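Local atomic coordinates of class II aldolase/adducin domain protein (Pseudomonas syringae pv. phaseolicola 1448A, PDB entry 3OCR), a protein that is a class II aldolase/adducin family protein that probably acts as a lyase and may bind actin filaments. Residues S84-V96 with G103-A117. Residues are numbered along the deposited sequence; the frame is centred on the assembly and turned at random.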
loop_
_atom_site.group_PDB
_atom_site.type_symbol
_atom_site.label_atom_id
_atom_site.label_comp_id
_atom_site.label_asym_id
_atom_site.label_seq_id
_atom_site.Cartn_x
_atom_site.Cartn_y
_atom_site.Cartn_z
ATOM N N SER A 84 23.125 -20.905 -8.058
ATOM C CA SER A 84 23.876 -21.921 -7.343
ATOM C C SER A 84 23.157 -22.669 -6.223
ATOM O O SER A 84 23.551 -23.779 -5.900
ATOM C CB SER A 84 25.169 -21.334 -6.774
ATOM O OG SER A 84 26.118 -21.167 -7.802
ATOM N N ASN A 85 22.124 -22.100 -5.610
ATOM C CA ASN A 85 21.564 -22.784 -4.434
ATOM C C ASN A 85 20.209 -23.474 -4.645
ATOM O O ASN A 85 19.643 -24.092 -3.722
ATOM C CB ASN A 85 21.645 -21.903 -3.157
ATOM C CG ASN A 85 20.658 -20.732 -3.139
ATOM O OD1 ASN A 85 19.588 -20.745 -3.779
ATOM N ND2 ASN A 85 20.998 -19.724 -2.344
ATOM N N LEU A 86 19.717 -23.410 -5.878
ATOM C CA LEU A 86 18.490 -24.106 -6.215
ATOM C C LEU A 86 18.748 -25.589 -6.039
ATOM O O LEU A 86 19.898 -26.044 -6.117
ATOM C CB LEU A 86 18.058 -23.794 -7.639
ATOM C CG LEU A 86 17.388 -22.429 -7.731
ATOM C CD1 LEU A 86 17.518 -21.926 -9.136
ATOM C CD2 LEU A 86 15.900 -22.525 -7.296
ATOM N N VAL A 87 17.686 -26.334 -5.761
ATOM C CA VAL A 87 17.846 -27.757 -5.547
ATOM C C VAL A 87 17.298 -28.533 -6.738
ATOM O O VAL A 87 16.168 -28.270 -7.191
ATOM C CB VAL A 87 17.163 -28.230 -4.240
ATOM C CG1 VAL A 87 17.512 -29.685 -3.948
ATOM C CG2 VAL A 87 17.551 -27.344 -3.069
ATOM N N LYS A 88 18.080 -29.506 -7.204
ATOM C CA LYS A 88 17.653 -30.405 -8.275
ATOM C C LYS A 88 17.075 -31.679 -7.697
ATOM O O LYS A 88 17.750 -32.403 -6.942
ATOM C CB LYS A 88 18.803 -30.748 -9.214
ATOM C CG LYS A 88 18.354 -31.578 -10.434
ATOM C CD LYS A 88 19.386 -31.540 -11.551
ATOM C CE LYS A 88 20.594 -32.402 -11.226
ATOM N NZ LYS A 88 21.552 -32.387 -12.366
ATOM N N VAL A 89 15.822 -31.938 -8.062
ATOM C CA VAL A 89 15.090 -33.107 -7.573
ATOM C C VAL A 89 14.493 -33.896 -8.760
ATOM O O VAL A 89 14.365 -33.354 -9.866
ATOM C CB VAL A 89 13.965 -32.715 -6.576
ATOM C CG1 VAL A 89 14.545 -32.001 -5.338
ATOM C CG2 VAL A 89 12.901 -31.853 -7.240
ATOM N N ASP A 90 14.147 -35.161 -8.522
ATOM C CA ASP A 90 13.499 -35.993 -9.555
ATOM C C ASP A 90 11.993 -35.772 -9.449
ATOM O O ASP A 90 11.556 -34.954 -8.651
ATOM C CB ASP A 90 13.870 -37.482 -9.395
ATOM C CG ASP A 90 13.466 -38.066 -8.034
ATOM O OD1 ASP A 90 12.569 -37.519 -7.359
ATOM O OD2 ASP A 90 14.055 -39.099 -7.641
ATOM N N ILE A 91 11.204 -36.493 -10.235
ATOM C CA ILE A 91 9.751 -36.330 -10.209
ATOM C C ILE A 91 9.116 -36.641 -8.844
ATOM O O ILE A 91 8.049 -36.121 -8.521
ATOM C CB ILE A 91 9.056 -37.095 -11.371
ATOM C CG1 ILE A 91 7.657 -36.528 -11.660
ATOM C CG2 ILE A 91 9.030 -38.618 -11.115
ATOM C CD1 ILE A 91 7.628 -35.010 -11.990
ATOM N N ASP A 92 9.787 -37.439 -8.022
ATOM C CA ASP A 92 9.283 -37.782 -6.679
ATOM C C ASP A 92 9.647 -36.778 -5.600
ATOM O O ASP A 92 9.119 -36.848 -4.497
ATOM C CB ASP A 92 9.836 -39.132 -6.251
ATOM C CG ASP A 92 9.413 -40.230 -7.164
ATOM O OD1 ASP A 92 8.288 -40.124 -7.702
ATOM O OD2 ASP A 92 10.195 -41.191 -7.335
ATOM N N GLY A 93 10.563 -35.869 -5.910
ATOM C CA GLY A 93 11.083 -34.939 -4.926
ATOM C C GLY A 93 12.337 -35.412 -4.219
ATOM O O GLY A 93 12.766 -34.794 -3.240
ATOM N N THR A 94 12.926 -36.505 -4.704
ATOM C CA THR A 94 14.162 -37.020 -4.133
ATOM C C THR A 94 15.297 -36.119 -4.607
ATOM O O THR A 94 15.368 -35.776 -5.774
ATOM C CB THR A 94 14.425 -38.488 -4.576
ATOM O OG1 THR A 94 13.292 -39.296 -4.244
ATOM C CG2 THR A 94 15.687 -39.079 -3.907
ATOM N N ILE A 95 16.181 -35.745 -3.694
ATOM C CA ILE A 95 17.302 -34.885 -4.032
ATOM C C ILE A 95 18.124 -35.594 -5.087
ATOM O O ILE A 95 18.425 -36.775 -4.943
ATOM C CB ILE A 95 18.209 -34.638 -2.794
ATOM C CG1 ILE A 95 17.442 -33.957 -1.645
ATOM C CG2 ILE A 95 19.486 -33.889 -3.179
ATOM C CD1 ILE A 95 16.686 -32.700 -2.025
ATOM N N VAL A 96 18.468 -34.883 -6.151
ATOM C CA VAL A 96 19.487 -35.358 -7.076
ATOM C C VAL A 96 20.777 -34.575 -6.802
ATOM O O VAL A 96 21.858 -35.152 -6.751
ATOM C CB VAL A 96 19.025 -35.274 -8.556
ATOM C CG1 VAL A 96 20.128 -35.761 -9.505
ATOM C CG2 VAL A 96 17.753 -36.103 -8.757
ATOM N N GLY A 103 17.781 -29.555 1.770
ATOM C CA GLY A 103 16.706 -30.296 1.122
ATOM C C GLY A 103 15.595 -29.373 0.680
ATOM O O GLY A 103 15.796 -28.159 0.531
ATOM N N ILE A 104 14.414 -29.940 0.472
ATOM C CA ILE A 104 13.301 -29.186 -0.075
ATOM C C ILE A 104 12.105 -29.334 0.826
ATOM O O ILE A 104 12.101 -30.159 1.715
ATOM C CB ILE A 104 12.903 -29.663 -1.522
ATOM C CG1 ILE A 104 12.330 -31.096 -1.515
ATOM C CG2 ILE A 104 14.087 -29.523 -2.482
ATOM C CD1 ILE A 104 11.448 -31.440 -2.762
ATOM N N ASN A 105 11.100 -28.508 0.602
ATOM C CA ASN A 105 9.813 -28.722 1.227
ATOM C C ASN A 105 9.116 -29.801 0.432
ATOM O O ASN A 105 8.496 -29.527 -0.602
ATOM C CB ASN A 105 8.979 -27.451 1.185
ATOM C CG ASN A 105 7.609 -27.639 1.772
ATOM O OD1 ASN A 105 7.208 -28.753 2.114
ATOM N ND2 ASN A 105 6.878 -26.538 1.907
ATOM N N TYR A 106 9.230 -31.026 0.921
ATOM C CA TYR A 106 8.740 -32.186 0.192
ATOM C C TYR A 106 7.233 -32.109 -0.084
ATOM O O TYR A 106 6.786 -32.446 -1.182
ATOM C CB TYR A 106 9.066 -33.443 0.979
ATOM C CG TYR A 106 8.946 -34.743 0.225
ATOM C CD1 TYR A 106 7.734 -35.450 0.202
ATOM C CD2 TYR A 106 10.058 -35.301 -0.417
ATOM C CE1 TYR A 106 7.633 -36.669 -0.456
ATOM C CE2 TYR A 106 9.965 -36.514 -1.085
ATOM C CZ TYR A 106 8.754 -37.193 -1.099
ATOM O OH TYR A 106 8.669 -38.391 -1.753
ATOM N N ALA A 107 6.465 -31.648 0.897
ATOM C CA ALA A 107 5.012 -31.567 0.751
ATOM C C ALA A 107 4.589 -30.442 -0.208
ATOM O O ALA A 107 3.592 -30.570 -0.929
ATOM C CB ALA A 107 4.360 -31.393 2.115
ATOM N N GLY A 108 5.351 -29.347 -0.219
ATOM C CA GLY A 108 5.082 -28.226 -1.132
ATOM C C GLY A 108 5.365 -28.545 -2.599
ATOM O O GLY A 108 4.863 -27.871 -3.488
ATOM N N TYR A 109 6.195 -29.561 -2.845
ATOM C CA TYR A 109 6.575 -29.972 -4.197
ATOM C C TYR A 109 5.547 -30.853 -4.922
ATOM O O TYR A 109 5.590 -30.996 -6.152
ATOM C CB TYR A 109 7.920 -30.701 -4.149
ATOM C CG TYR A 109 8.434 -31.216 -5.482
ATOM C CD1 TYR A 109 8.844 -30.337 -6.489
ATOM C CD2 TYR A 109 8.549 -32.589 -5.726
ATOM C CE1 TYR A 109 9.338 -30.823 -7.733
ATOM C CE2 TYR A 109 9.026 -33.073 -6.966
ATOM C CZ TYR A 109 9.425 -32.185 -7.952
ATOM O OH TYR A 109 9.926 -32.662 -9.156
ATOM N N VAL A 110 4.648 -31.461 -4.166
ATOM C CA VAL A 110 3.659 -32.367 -4.740
ATOM C C VAL A 110 2.828 -31.747 -5.870
ATOM O O VAL A 110 2.605 -32.385 -6.900
ATOM C CB VAL A 110 2.746 -32.942 -3.644
ATOM C CG1 VAL A 110 1.559 -33.696 -4.268
ATOM C CG2 VAL A 110 3.568 -33.875 -2.708
ATOM N N ILE A 111 2.372 -30.512 -5.691
ATOM C CA ILE A 111 1.606 -29.858 -6.759
ATOM C C ILE A 111 2.433 -29.683 -8.040
ATOM O O ILE A 111 1.953 -29.939 -9.128
ATOM C CB ILE A 111 0.940 -28.525 -6.297
ATOM C CG1 ILE A 111 0.021 -27.996 -7.404
ATOM C CG2 ILE A 111 1.988 -27.478 -5.828
ATOM C CD1 ILE A 111 -1.152 -27.173 -6.886
ATOM N N HIS A 112 3.688 -29.279 -7.883
ATOM C CA HIS A 112 4.602 -29.134 -8.994
ATOM C C HIS A 112 4.794 -30.469 -9.703
ATOM O O HIS A 112 4.656 -30.550 -10.925
ATOM C CB HIS A 112 5.916 -28.512 -8.505
ATOM C CG HIS A 112 5.724 -27.131 -7.952
ATOM N ND1 HIS A 112 5.743 -26.003 -8.747
ATOM C CD2 HIS A 112 5.422 -26.704 -6.699
ATOM C CE1 HIS A 112 5.494 -24.940 -8.003
ATOM N NE2 HIS A 112 5.296 -25.336 -6.756
ATOM N N SER A 113 5.070 -31.511 -8.918
ATOM C CA SER A 113 5.243 -32.866 -9.428
ATOM C C SER A 113 4.009 -33.356 -10.207
ATOM O O SER A 113 4.133 -33.901 -11.305
ATOM C CB SER A 113 5.507 -33.815 -8.256
ATOM O OG SER A 113 5.725 -35.111 -8.766
ATOM N N ALA A 114 2.825 -33.167 -9.635
ATOM C CA ALA A 114 1.588 -33.607 -10.304
ATOM C C ALA A 114 1.426 -32.949 -11.676
ATOM O O ALA A 114 1.103 -33.625 -12.669
ATOM C CB ALA A 114 0.359 -33.320 -9.428
ATOM N N ILE A 115 1.646 -31.637 -11.740
ATOM C CA ILE A 115 1.488 -30.908 -13.004
ATOM C C ILE A 115 2.585 -31.243 -14.025
ATOM O O ILE A 115 2.265 -31.553 -15.169
ATOM C CB ILE A 115 1.359 -29.360 -12.807
ATOM C CG1 ILE A 115 0.234 -29.002 -11.819
ATOM C CG2 ILE A 115 1.126 -28.662 -14.150
ATOM C CD1 ILE A 115 -1.175 -29.590 -12.166
ATOM N N HIS A 116 3.859 -31.190 -13.613
ATOM C CA HIS A 116 4.974 -31.556 -14.494
ATOM C C HIS A 116 4.851 -32.959 -15.118
ATOM O O HIS A 116 5.215 -33.188 -16.283
ATOM C CB HIS A 116 6.329 -31.427 -13.767
ATOM C CG HIS A 116 6.848 -30.019 -13.691
ATOM N ND1 HIS A 116 7.149 -29.273 -14.813
ATOM C CD2 HIS A 116 7.143 -29.232 -12.630
ATOM C CE1 HIS A 116 7.591 -28.083 -14.444
ATOM N NE2 HIS A 116 7.584 -28.029 -13.124
ATOM N N ALA A 117 4.358 -33.910 -14.339
ATOM C CA ALA A 117 4.210 -35.269 -14.837
ATOM C C ALA A 117 3.107 -35.333 -15.887
ATOM O O ALA A 117 3.252 -35.998 -16.922
ATOM C CB ALA A 117 3.913 -36.215 -13.690
HETATM O O HOH W 1 11.182 -39.493 -2.658
#
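Val-89 CG2 lies over one face of the Tyr-109 ring, toward its hydroxyl end (3.6 Å from Tyr-109 CZ); at 4.0 Å from the ring centroid and 29° off the normal, it makes a CH-pi contact. Asp-92 C lies at that ring's edge, near its plane. Gly-93 N and CA both lie 3.4 Å from Tyr-109 CE2, so the turn's backbone packs directly on the ring. With CG anti to the backbone N (chi1 179°), Tyr-109 reaches the type I turn Asp-90 to Gly-93, where its OH donates a weak hydrogen bond to Asp-90 O. At the edge of the Tyr-106 ring, in plane, one water joins Tyr-106 OH (2.9 Å) to Thr-94 OG1. The short bond from Ser-113 OG to Ile-91 O (2.5 Å) enters in the carbonyl plane at a C=O...donor angle of 159°, tying the turn to the helix. Ile-104 CG2 packs against Val-87 CG1 (3.7 Å), and it also meets Val-89 CG1 and Ile-95 CD1. The contact thus joins the beta hairpin of strands 87-90 and 95-97, at one margin of the chain's mixed sheet, to helix 110-118; Phe-69 of adjacent strand 68-71 touches Ile-91 and Tyr-109, while helix 169-179 packs against Ile-111 and Ile-115.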